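Local coordinates for protein amine oxidase (Emericella nidulans, PDB 3PGB) that probably oxidises primary amines, as a copper amine oxidase that carries one topaquinone cofactor per subunit, at residues 144-148 and 174-179; 470-476 and 488-494; 692-696 and 713-719. The contacts are given in a common frame with arbitrary orientation. Residue numbers count along the deposited sequence, not the author numbering.

Contact 1 (144-148 and 174-179); sequences PYFAD and QGQVRN
Phe-146 (m) reaches along the partner strand to Asn-179, its CZ 3.4 Å from Asn-179 ND2 and its CB 3.9 Å from Val-177 CG1. Strands 145-148 and 176-178 run antiparallel at 161°, their axes 4.5 Å apart. Phe-146 and Val-177 form a hydrogen-bonded pair, Phe-146 N to Val-177 O at 2.7 Å and Val-177 N to Phe-146 O at 3.1 Å. Beyond it, Asn-179 N donates to Pro-144 O at 3.0 Å, and Asp-148 N to Gly-175 O at 2.8 Å. Strand 176-178 is thereby joined to strand 145-152, also paired with 131-138, in a five-stranded antiparallel sheet. Tyr-145 pairs with Arg-178 (CA-CA 4.0 Å, side chains diverging) and Ala-147 with Gln-176 (CA-CA 4.6 Å, side chains on one face), both non-hydrogen-bonded. Gly-175 has phi 73°, and a CB there would clash with Asp-148 O. Asp-148 OD2 accepts from His-133, and Asn-179 ND2 donates to Asn-137. A water links Asp-148 OD1 (2.8 Å) to Gly-175 O (3.1 Å).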
loop_
_atom_site.group_PDB
_atom_site.type_symbol
_atom_site.label_atom_id
_atom_site.label_comp_id
_atom_site.label_asym_id
_atom_site.label_seq_id
_atom_site.Cartn_x
_atom_site.Cartn_y
_atom_site.Cartn_z
ATOM N N PRO A 144 3.836 -25.536 39.265
ATOM C CA PRO A 144 3.223 -25.965 38.006
ATOM C C PRO A 144 4.020 -25.547 36.775
ATOM O O PRO A 144 4.681 -24.510 36.794
ATOM C CB PRO A 144 1.857 -25.277 38.022
ATOM C CG PRO A 144 1.971 -24.179 39.011
ATOM C CD PRO A 144 2.944 -24.638 40.025
ATOM N N TYR A 145 3.964 -26.362 35.723
ATOM C CA TYR A 145 4.777 -26.128 34.532
ATOM C C TYR A 145 4.175 -26.716 33.259
ATOM O O TYR A 145 3.383 -27.658 33.307
ATOM C CB TYR A 145 6.192 -26.680 34.738
ATOM C CG TYR A 145 6.258 -28.166 34.988
ATOM C CD1 TYR A 145 6.602 -29.051 33.969
ATOM C CD2 TYR A 145 5.987 -28.690 36.246
ATOM C CE1 TYR A 145 6.671 -30.425 34.204
ATOM C CE2 TYR A 145 6.044 -30.055 36.490
ATOM C CZ TYR A 145 6.384 -30.916 35.471
ATOM O OH TYR A 145 6.445 -32.262 35.725
ATOM N N PHE A 146 4.555 -26.131 32.125
ATOM C CA PHE A 146 4.181 -26.641 30.810
ATOM C C PHE A 146 5.316 -27.520 30.324
ATOM O O PHE A 146 6.469 -27.236 30.603
ATOM C CB PHE A 146 3.932 -25.496 29.825
ATOM C CG PHE A 146 2.681 -24.708 30.113
ATOM C CD1 PHE A 146 1.433 -25.277 29.922
ATOM C CD2 PHE A 146 2.754 -23.403 30.566
ATOM C CE1 PHE A 146 0.279 -24.564 30.186
ATOM C CE2 PHE A 146 1.603 -22.680 30.831
ATOM C CZ PHE A 146 0.362 -23.261 30.643
ATOM N N ALA A 147 4.990 -28.591 29.611
ATOM C CA ALA A 147 5.998 -29.549 29.173
ATOM C C ALA A 147 5.847 -29.903 27.691
ATOM O O ALA A 147 4.874 -30.547 27.303
ATOM C CB ALA A 147 5.924 -30.810 30.030
ATOM N N ASP A 148 6.816 -29.476 26.881
ATOM C CA ASP A 148 6.905 -29.886 25.483
ATOM C C ASP A 148 7.579 -31.260 25.382
ATOM O O ASP A 148 8.715 -31.435 25.836
ATOM C CB ASP A 148 7.711 -28.865 24.666
ATOM C CG ASP A 148 6.981 -27.547 24.477
ATOM O OD1 ASP A 148 7.507 -26.502 24.921
ATOM O OD2 ASP A 148 5.890 -27.542 23.869
ATOM N N GLN A 174 14.756 -29.243 29.140
ATOM C CA GLN A 174 13.952 -30.435 28.833
ATOM C C GLN A 174 12.511 -30.100 28.400
ATOM O O GLN A 174 11.580 -30.857 28.682
ATOM C CB GLN A 174 13.953 -31.413 30.027
ATOM C CG GLN A 174 15.333 -31.981 30.388
ATOM C CD GLN A 174 15.332 -32.847 31.662
ATOM O OE1 GLN A 174 14.424 -32.760 32.495
ATOM N NE2 GLN A 174 16.365 -33.677 31.815
ATOM N N GLY A 175 12.344 -28.973 27.707
ATOM C CA GLY A 175 11.040 -28.542 27.207
ATOM C C GLY A 175 10.076 -28.015 28.258
ATOM O O GLY A 175 8.877 -27.901 28.002
ATOM N N GLN A 176 10.590 -27.673 29.436
ATOM C CA GLN A 176 9.736 -27.248 30.546
ATOM C C GLN A 176 9.841 -25.754 30.805
ATOM O O GLN A 176 10.926 -25.176 30.757
ATOM C CB GLN A 176 10.103 -28.008 31.817
ATOM C CG GLN A 176 9.935 -29.514 31.714
ATOM C CD GLN A 176 10.415 -30.228 32.959
ATOM O OE1 GLN A 176 11.020 -29.622 33.843
ATOM N NE2 GLN A 176 10.153 -31.527 33.034
ATOM N N VAL A 177 8.699 -25.135 31.070
ATOM C CA VAL A 177 8.644 -23.735 31.461
ATOM C C VAL A 177 7.522 -23.611 32.481
ATOM O O VAL A 177 6.531 -24.341 32.409
ATOM C CB VAL A 177 8.398 -22.810 30.244
ATOM C CG1 VAL A 177 7.049 -23.099 29.607
ATOM C CG2 VAL A 177 8.507 -21.347 30.651
ATOM N N ARG A 178 7.679 -22.712 33.443
ATOM C CA ARG A 178 6.691 -22.583 34.503
ATOM C C ARG A 178 5.343 -22.153 33.944
ATOM O O ARG A 178 5.265 -21.558 32.865
ATOM C CB ARG A 178 7.153 -21.582 35.563
ATOM C CG ARG A 178 7.237 -20.149 35.086
ATOM C CD ARG A 178 7.628 -19.246 36.219
ATOM N NE ARG A 178 7.774 -17.860 35.797
ATOM C CZ ARG A 178 8.127 -16.864 36.605
ATOM N NH1 ARG A 178 8.374 -17.090 37.894
ATOM N NH2 ARG A 178 8.234 -15.634 36.128
ATOM N N ASN A 179 4.286 -22.467 34.685
ATOM C CA ASN A 179 2.949 -21.989 34.379
ATOM C C ASN A 179 2.633 -20.883 35.377
ATOM O O ASN A 179 2.401 -21.145 36.561
ATOM C CB ASN A 179 1.940 -23.140 34.471
ATOM C CG ASN A 179 0.517 -22.717 34.122
ATOM O OD1 ASN A 179 0.198 -21.530 34.057
ATOM N ND2 ASN A 179 -0.344 -23.697 33.904
HETATM O O HOH W 1 8.977 -32.677 35.136
HETATM O O HOH W 2 6.397 -26.071 27.477
HETATM O O HOH W 3 8.971 -31.543 28.759
#

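Contact 2 (470-476 and 488-494); sequences NVYFTLR and FSYNFHM
Strands 464-479 and 486-492 form an antiparallel beta hairpin in the enzyme domain of this copper amine oxidase; the residue that becomes topaquinone, Tyr-484, lies in the chain between them. Segments 471-476 and 488-492 cross at 157° with axes 4.6 Å apart.

Backbone hydrogen bonds set the register. Phe-473 N meets Phe-492 O at 2.9 Å and Phe-492 N meets Phe-473 O at 2.7 Å; Leu-475 N meets Tyr-490 O at 2.9 Å and Tyr-490 N meets Leu-475 O at 2.8 Å. Thr-474 with Asn-491 and Arg-476 with Ser-489 are the non-hydrogen-bonded pairs.

Apolar contacts gather on the face of Phe-473, Leu-475, Tyr-490 and Phe-492. Phe-473 (t) brings CD2 to 3.9 Å from CD1 of Phe-492 (m), and strand 363-371 covers part of this layer.

Near the hairpin's open end, the Tyr-472 (p) and His-493 (m) rings are slid apart, centroids 5.0 Å and planes 24°.

Polar side chains occupy the other face. Arg-476 NH1 bonds Asp-420 O and also Asp-453 O of the second subunit, Thr-474 OG1 donates to Asn-491 OD1 at 2.9 Å, and Arg-476 NE donates to Ser-489 OG at 2.8 Å.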
loop_
_atom_site.group_PDB
_atom_site.type_symbol
_atom_site.label_atom_id
_atom_site.label_comp_id
_atom_site.label_asym_id
_atom_site.label_seq_id
_atom_site.Cartn_x
_atom_site.Cartn_y
_atom_site.Cartn_z
ATOM N N ASN A 470 -4.696 -7.394 -14.509
ATOM C CA ASN A 470 -4.034 -7.823 -13.278
ATOM C C ASN A 470 -4.931 -8.808 -12.533
ATOM O O ASN A 470 -5.694 -8.431 -11.629
ATOM C CB ASN A 470 -3.704 -6.609 -12.397
ATOM C CG ASN A 470 -2.934 -6.975 -11.143
ATOM O OD1 ASN A 470 -2.401 -8.072 -11.019
ATOM N ND2 ASN A 470 -2.876 -6.049 -10.203
ATOM N N VAL A 471 -4.846 -10.073 -12.930
ATOM C CA VAL A 471 -5.576 -11.138 -12.258
ATOM C C VAL A 471 -4.624 -11.858 -11.309
ATOM O O VAL A 471 -3.583 -12.364 -11.741
ATOM C CB VAL A 471 -6.178 -12.133 -13.264
ATOM C CG1 VAL A 471 -6.995 -13.189 -12.532
ATOM C CG2 VAL A 471 -7.041 -11.399 -14.279
ATOM N N TYR A 472 -4.975 -11.885 -10.024
ATOM C CA TYR A 472 -4.112 -12.461 -8.996
ATOM C C TYR A 472 -4.850 -13.447 -8.086
ATOM O O TYR A 472 -6.078 -13.413 -7.991
ATOM C CB TYR A 472 -3.462 -11.346 -8.166
ATOM C CG TYR A 472 -4.416 -10.500 -7.351
ATOM C CD1 TYR A 472 -4.672 -10.789 -6.016
ATOM C CD2 TYR A 472 -5.037 -9.388 -7.907
ATOM C CE1 TYR A 472 -5.547 -10.010 -5.266
ATOM C CE2 TYR A 472 -5.903 -8.606 -7.167
ATOM C CZ TYR A 472 -6.155 -8.922 -5.849
ATOM O OH TYR A 472 -7.015 -8.136 -5.122
ATOM N N PHE A 473 -4.080 -14.309 -7.417
ATOM C CA PHE A 473 -4.616 -15.352 -6.535
ATOM C C PHE A 473 -4.362 -15.029 -5.061
ATOM O O PHE A 473 -3.285 -14.557 -4.708
ATOM C CB PHE A 473 -3.980 -16.689 -6.898
ATOM C CG PHE A 473 -4.557 -17.859 -6.169
ATOM C CD1 PHE A 473 -5.718 -18.465 -6.618
ATOM C CD2 PHE A 473 -3.922 -18.378 -5.049
ATOM C CE1 PHE A 473 -6.253 -19.557 -5.950
ATOM C CE2 PHE A 473 -4.448 -19.467 -4.375
ATOM C CZ PHE A 473 -5.617 -20.061 -4.826
ATOM N N THR A 474 -5.358 -15.294 -4.214
ATOM C CA THR A 474 -5.292 -14.991 -2.776
ATOM C C THR A 474 -5.648 -16.200 -1.921
ATOM O O THR A 474 -6.615 -16.903 -2.204
ATOM C CB THR A 474 -6.274 -13.846 -2.381
ATOM O OG1 THR A 474 -5.877 -12.612 -3.002
ATOM C CG2 THR A 474 -6.317 -13.661 -0.868
ATOM N N LEU A 475 -4.854 -16.440 -0.884
ATOM C CA LEU A 475 -5.180 -17.416 0.154
ATOM C C LEU A 475 -5.373 -16.619 1.418
ATOM O O LEU A 475 -4.491 -15.843 1.788
ATOM C CB LEU A 475 -4.044 -18.427 0.347
ATOM C CG LEU A 475 -4.097 -19.343 1.588
ATOM C CD1 LEU A 475 -5.470 -19.993 1.772
ATOM C CD2 LEU A 475 -3.020 -20.416 1.515
ATOM N N ARG A 476 -6.512 -16.792 2.082
ATOM C CA ARG A 476 -6.824 -15.953 3.230
ATOM C C ARG A 476 -7.346 -16.704 4.452
ATOM O O ARG A 476 -8.054 -17.700 4.342
ATOM C CB ARG A 476 -7.821 -14.879 2.817
ATOM C CG ARG A 476 -8.363 -14.039 3.948
ATOM C CD ARG A 476 -9.182 -12.900 3.407
ATOM N NE ARG A 476 -8.404 -12.021 2.536
ATOM C CZ ARG A 476 -8.929 -11.106 1.725
ATOM N NH1 ARG A 476 -10.249 -10.936 1.652
ATOM N NH2 ARG A 476 -8.130 -10.353 0.973
ATOM N N PHE A 488 -5.446 -12.156 7.493
ATOM C CA PHE A 488 -4.189 -12.429 6.801
ATOM C C PHE A 488 -4.459 -12.846 5.370
ATOM O O PHE A 488 -5.364 -13.630 5.119
ATOM C CB PHE A 488 -3.429 -13.547 7.499
ATOM C CG PHE A 488 -3.040 -13.220 8.899
ATOM C CD1 PHE A 488 -3.801 -13.665 9.965
ATOM C CD2 PHE A 488 -1.911 -12.452 9.155
ATOM C CE1 PHE A 488 -3.445 -13.359 11.261
ATOM C CE2 PHE A 488 -1.547 -12.141 10.454
ATOM C CZ PHE A 488 -2.318 -12.595 11.508
ATOM N N SER A 489 -3.652 -12.347 4.439
ATOM C CA SER A 489 -3.826 -12.661 3.026
ATOM C C SER A 489 -2.479 -12.934 2.353
ATOM O O SER A 489 -1.528 -12.177 2.541
ATOM C CB SER A 489 -4.536 -11.506 2.320
ATOM O OG SER A 489 -5.759 -11.180 2.960
ATOM N N TYR A 490 -2.405 -14.021 1.582
ATOM C CA TYR A 490 -1.231 -14.320 0.769
ATOM C C TYR A 490 -1.588 -14.153 -0.695
ATOM O O TYR A 490 -2.440 -14.866 -1.208
ATOM C CB TYR A 490 -0.726 -15.735 1.034
ATOM C CG TYR A 490 -0.078 -15.862 2.385
ATOM C CD1 TYR A 490 -0.790 -16.344 3.483
ATOM C CD2 TYR A 490 1.238 -15.462 2.578
ATOM C CE1 TYR A 490 -0.200 -16.440 4.730
ATOM C CE2 TYR A 490 1.836 -15.558 3.819
ATOM C CZ TYR A 490 1.113 -16.043 4.889
ATOM O OH TYR A 490 1.719 -16.136 6.113
ATOM N N ASN A 491 -0.931 -13.206 -1.356
ATOM C CA ASN A 491 -1.234 -12.859 -2.740
ATOM C C ASN A 491 -0.198 -13.438 -3.689
ATOM O O ASN A 491 0.981 -13.481 -3.361
ATOM C CB ASN A 491 -1.230 -11.337 -2.916
ATOM C CG ASN A 491 -2.354 -10.662 -2.179
ATOM O OD1 ASN A 491 -3.495 -11.128 -2.210
ATOM N ND2 ASN A 491 -2.051 -9.553 -1.518
ATOM N N PHE A 492 -0.638 -13.841 -4.876
ATOM C CA PHE A 492 0.265 -14.263 -5.939
ATOM C C PHE A 492 -0.149 -13.592 -7.239
ATOM O O PHE A 492 -1.316 -13.631 -7.599
ATOM C CB PHE A 492 0.222 -15.779 -6.095
ATOM C CG PHE A 492 0.501 -16.518 -4.825
ATOM C CD1 PHE A 492 -0.516 -16.782 -3.927
ATOM C CD2 PHE A 492 1.784 -16.933 -4.519
ATOM C CE1 PHE A 492 -0.262 -17.449 -2.746
ATOM C CE2 PHE A 492 2.046 -17.609 -3.342
ATOM C CZ PHE A 492 1.020 -17.866 -2.456
ATOM N N HIS A 493 0.811 -12.999 -7.944
ATOM C CA HIS A 493 0.527 -12.218 -9.143
ATOM C C HIS A 493 1.232 -12.745 -10.384
ATOM O O HIS A 493 2.213 -13.484 -10.288
ATOM C CB HIS A 493 0.928 -10.777 -8.904
ATOM C CG HIS A 493 0.181 -10.126 -7.784
ATOM N ND1 HIS A 493 0.518 -10.309 -6.460
ATOM C CD2 HIS A 493 -0.890 -9.297 -7.791
ATOM C CE1 HIS A 493 -0.313 -9.619 -5.700
ATOM N NE2 HIS A 493 -1.178 -8.998 -6.482
ATOM N N MET A 494 0.728 -12.346 -11.549
ATOM C CA MET A 494 1.240 -12.833 -12.830
ATOM C C MET A 494 2.618 -12.285 -13.202
ATOM O O MET A 494 3.227 -12.769 -14.147
ATOM C CB MET A 494 0.248 -12.534 -13.957
ATOM C CG MET A 494 -1.029 -13.363 -13.887
ATOM S SD MET A 494 -0.708 -15.133 -13.988
ATOM C CE MET A 494 -0.245 -15.293 -15.717
HETATM O O HOH W 4 -5.500 -10.342 -1.019
#

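Contact 3 (692-696 and 713-719); sequences LNLGM and AHSGVAF
Leu-694 and Val-717 make the apolar centre, with Leu-694 CD2 at 3.5 Å from Val-717 CG1. Leu-694 (chi1 m, chi2 t) and Val-717 (m) both point their CA-to-CB bonds toward the opposing segment. Next to them, Leu-692 (m, t) brings CD1 to 4.0 Å from Val-717 CG2 and to 3.4 Å from Phe-719 CE1, meeting that ring at its edge. Phe-719, with chi1 at -41°, starts sideways, but its ring comes nearer, CE1 approaching Leu-692 CD1.

Both segments are extended and run at 156° to each other, with the axes 5.9 Å apart. The nearest alpha carbons are those of Leu-694 and Ser-715, 5.7 Å apart, yet no beta bridge forms: this is face-to-face packing, through inward-pointing side chains, of two layers of the beta-sandwich of the copper amine oxidase enzyme domain. Gly-695 and Gly-716 lie in the extended backbone here; a CB on either would point away from the other segment.

Toward the other end, Met-696 (chi1 m) places SD 3.8 Å from His-714 N and 4.4 Å from Ala-713 CB, while its CE lies 3.9 Å from Ser-715 CB. The polar edge rests on Ser-715 (t), whose OG accepts from Gly-695 N at 2.9 Å and also bonds Gly-623 O.

Met-696 lies about 6 Å, side chain to metal, from the copper held by His-532, His-534 and His-698, so this end adjoins the active site. Strand 686-698 pairs with 532-542, through Leu-692 with Phe-538, Leu-694 with Leu-536 and Met-696 with His-534, whereas strand 714-722 pairs with 498-504 and 613-619.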
loop_
_atom_site.group_PDB
_atom_site.type_symbol
_atom_site.label_atom_id
_atom_site.label_comp_id
_atom_site.label_asym_id
_atom_site.label_seq_id
_atom_site.Cartn_x
_atom_site.Cartn_y
_atom_site.Cartn_z
ATOM N N LEU A 692 10.624 -11.202 8.894
ATOM C CA LEU A 692 10.027 -9.903 8.556
ATOM C C LEU A 692 8.939 -9.512 9.534
ATOM O O LEU A 692 8.101 -10.343 9.892
ATOM C CB LEU A 692 9.400 -9.953 7.164
ATOM C CG LEU A 692 10.330 -10.268 6.004
ATOM C CD1 LEU A 692 9.501 -10.497 4.758
ATOM C CD2 LEU A 692 11.351 -9.146 5.809
ATOM N N ASN A 693 8.943 -8.246 9.948
ATOM C CA ASN A 693 7.848 -7.697 10.738
ATOM C C ASN A 693 6.883 -6.882 9.885
ATOM O O ASN A 693 7.291 -5.964 9.169
ATOM C CB ASN A 693 8.373 -6.825 11.883
ATOM C CG ASN A 693 8.858 -7.639 13.070
ATOM O OD1 ASN A 693 8.311 -8.699 13.379
ATOM N ND2 ASN A 693 9.880 -7.137 13.750
ATOM N N LEU A 694 5.606 -7.245 9.940
ATOM C CA LEU A 694 4.547 -6.338 9.551
ATOM C C LEU A 694 4.097 -5.679 10.845
ATOM O O LEU A 694 4.222 -6.276 11.916
ATOM C CB LEU A 694 3.394 -7.085 8.881
ATOM C CG LEU A 694 3.717 -7.933 7.644
ATOM C CD1 LEU A 694 2.429 -8.311 6.932
ATOM C CD2 LEU A 694 4.650 -7.234 6.691
ATOM N N GLY A 695 3.601 -4.450 10.771
ATOM C CA GLY A 695 3.184 -3.752 11.978
ATOM C C GLY A 695 2.648 -2.350 11.778
ATOM O O GLY A 695 2.762 -1.785 10.693
ATOM N N MET A 696 2.070 -1.798 12.845
ATOM C CA MET A 696 1.400 -0.497 12.821
ATOM C C MET A 696 1.561 0.207 14.158
ATOM O O MET A 696 1.566 -0.449 15.199
ATOM C CB MET A 696 -0.100 -0.683 12.626
ATOM C CG MET A 696 -0.530 -1.238 11.296
ATOM S SD MET A 696 -1.865 -2.437 11.504
ATOM C CE MET A 696 -0.943 -3.981 11.480
ATOM N N ALA A 713 -6.018 0.291 8.903
ATOM C CA ALA A 713 -5.220 -0.612 9.737
ATOM C C ALA A 713 -4.647 -1.726 8.856
ATOM O O ALA A 713 -5.205 -2.815 8.764
ATOM C CB ALA A 713 -6.062 -1.184 10.865
ATOM N N HIS A 714 -3.519 -1.439 8.220
ATOM C CA HIS A 714 -3.004 -2.265 7.135
ATOM C C HIS A 714 -1.480 -2.201 7.108
ATOM O O HIS A 714 -0.884 -1.169 7.402
ATOM C CB HIS A 714 -3.602 -1.778 5.812
ATOM C CG HIS A 714 -3.071 -2.468 4.595
ATOM N ND1 HIS A 714 -2.918 -3.834 4.517
ATOM C CD2 HIS A 714 -2.708 -1.981 3.385
ATOM C CE1 HIS A 714 -2.455 -4.157 3.322
ATOM N NE2 HIS A 714 -2.319 -3.051 2.616
ATOM N N SER A 715 -0.867 -3.328 6.771
ATOM C CA SER A 715 0.577 -3.454 6.735
ATOM C C SER A 715 0.916 -4.627 5.822
ATOM O O SER A 715 0.251 -5.664 5.867
ATOM C CB SER A 715 1.114 -3.689 8.147
ATOM O OG SER A 715 2.522 -3.794 8.161
ATOM N N GLY A 716 1.930 -4.465 4.977
ATOM C CA GLY A 716 2.267 -5.510 4.025
ATOM C C GLY A 716 3.670 -5.432 3.473
ATOM O O GLY A 716 4.276 -4.362 3.429
ATOM N N VAL A 717 4.177 -6.595 3.069
ATOM C CA VAL A 717 5.445 -6.717 2.351
ATOM C C VAL A 717 5.190 -7.475 1.057
ATOM O O VAL A 717 4.166 -8.130 0.908
ATOM C CB VAL A 717 6.527 -7.463 3.173
ATOM C CG1 VAL A 717 7.066 -6.574 4.282
ATOM C CG2 VAL A 717 5.985 -8.770 3.737
ATOM N N ALA A 718 6.122 -7.369 0.121
ATOM C CA ALA A 718 5.996 -8.035 -1.160
ATOM C C ALA A 718 7.346 -8.588 -1.594
ATOM O O ALA A 718 8.370 -7.928 -1.445
ATOM C CB ALA A 718 5.475 -7.073 -2.189
ATOM N N PHE A 719 7.338 -9.811 -2.110
ATOM C CA PHE A 719 8.538 -10.428 -2.656
ATOM C C PHE A 719 8.353 -10.422 -4.158
ATOM O O PHE A 719 7.365 -10.957 -4.652
ATOM C CB PHE A 719 8.720 -11.866 -2.150
ATOM C CG PHE A 719 8.404 -12.054 -0.694
ATOM C CD1 PHE A 719 8.750 -11.097 0.242
ATOM C CD2 PHE A 719 7.793 -13.220 -0.250
ATOM C CE1 PHE A 719 8.474 -11.287 1.586
ATOM C CE2 PHE A 719 7.518 -13.415 1.095
ATOM C CZ PHE A 719 7.855 -12.446 2.013
#

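In the fold
Antiparallel strands can be joined either through their backbones or through their side chains. Contacts 1 and 2 are true sheet pairings, but contact 1 is partly buried in a small separate sheet and is bridged by three waters, whereas contact 2 is buried, divides an apolar face from a polar one that holds one water, and reaches the second subunit. Contact 3, also buried and nearest the chain centre, is mainly apolar with a single direct hydrogen bond. The strands of contacts 2 and 3 belong to one extensive, curled sheet, but only contact 2 is a pairing within it; contact 3 packs two layers together. Strand 498-504 pairs with both 486-492 and 714-722. Contact 1 lies 39 and 33 Å from them, centre to centre.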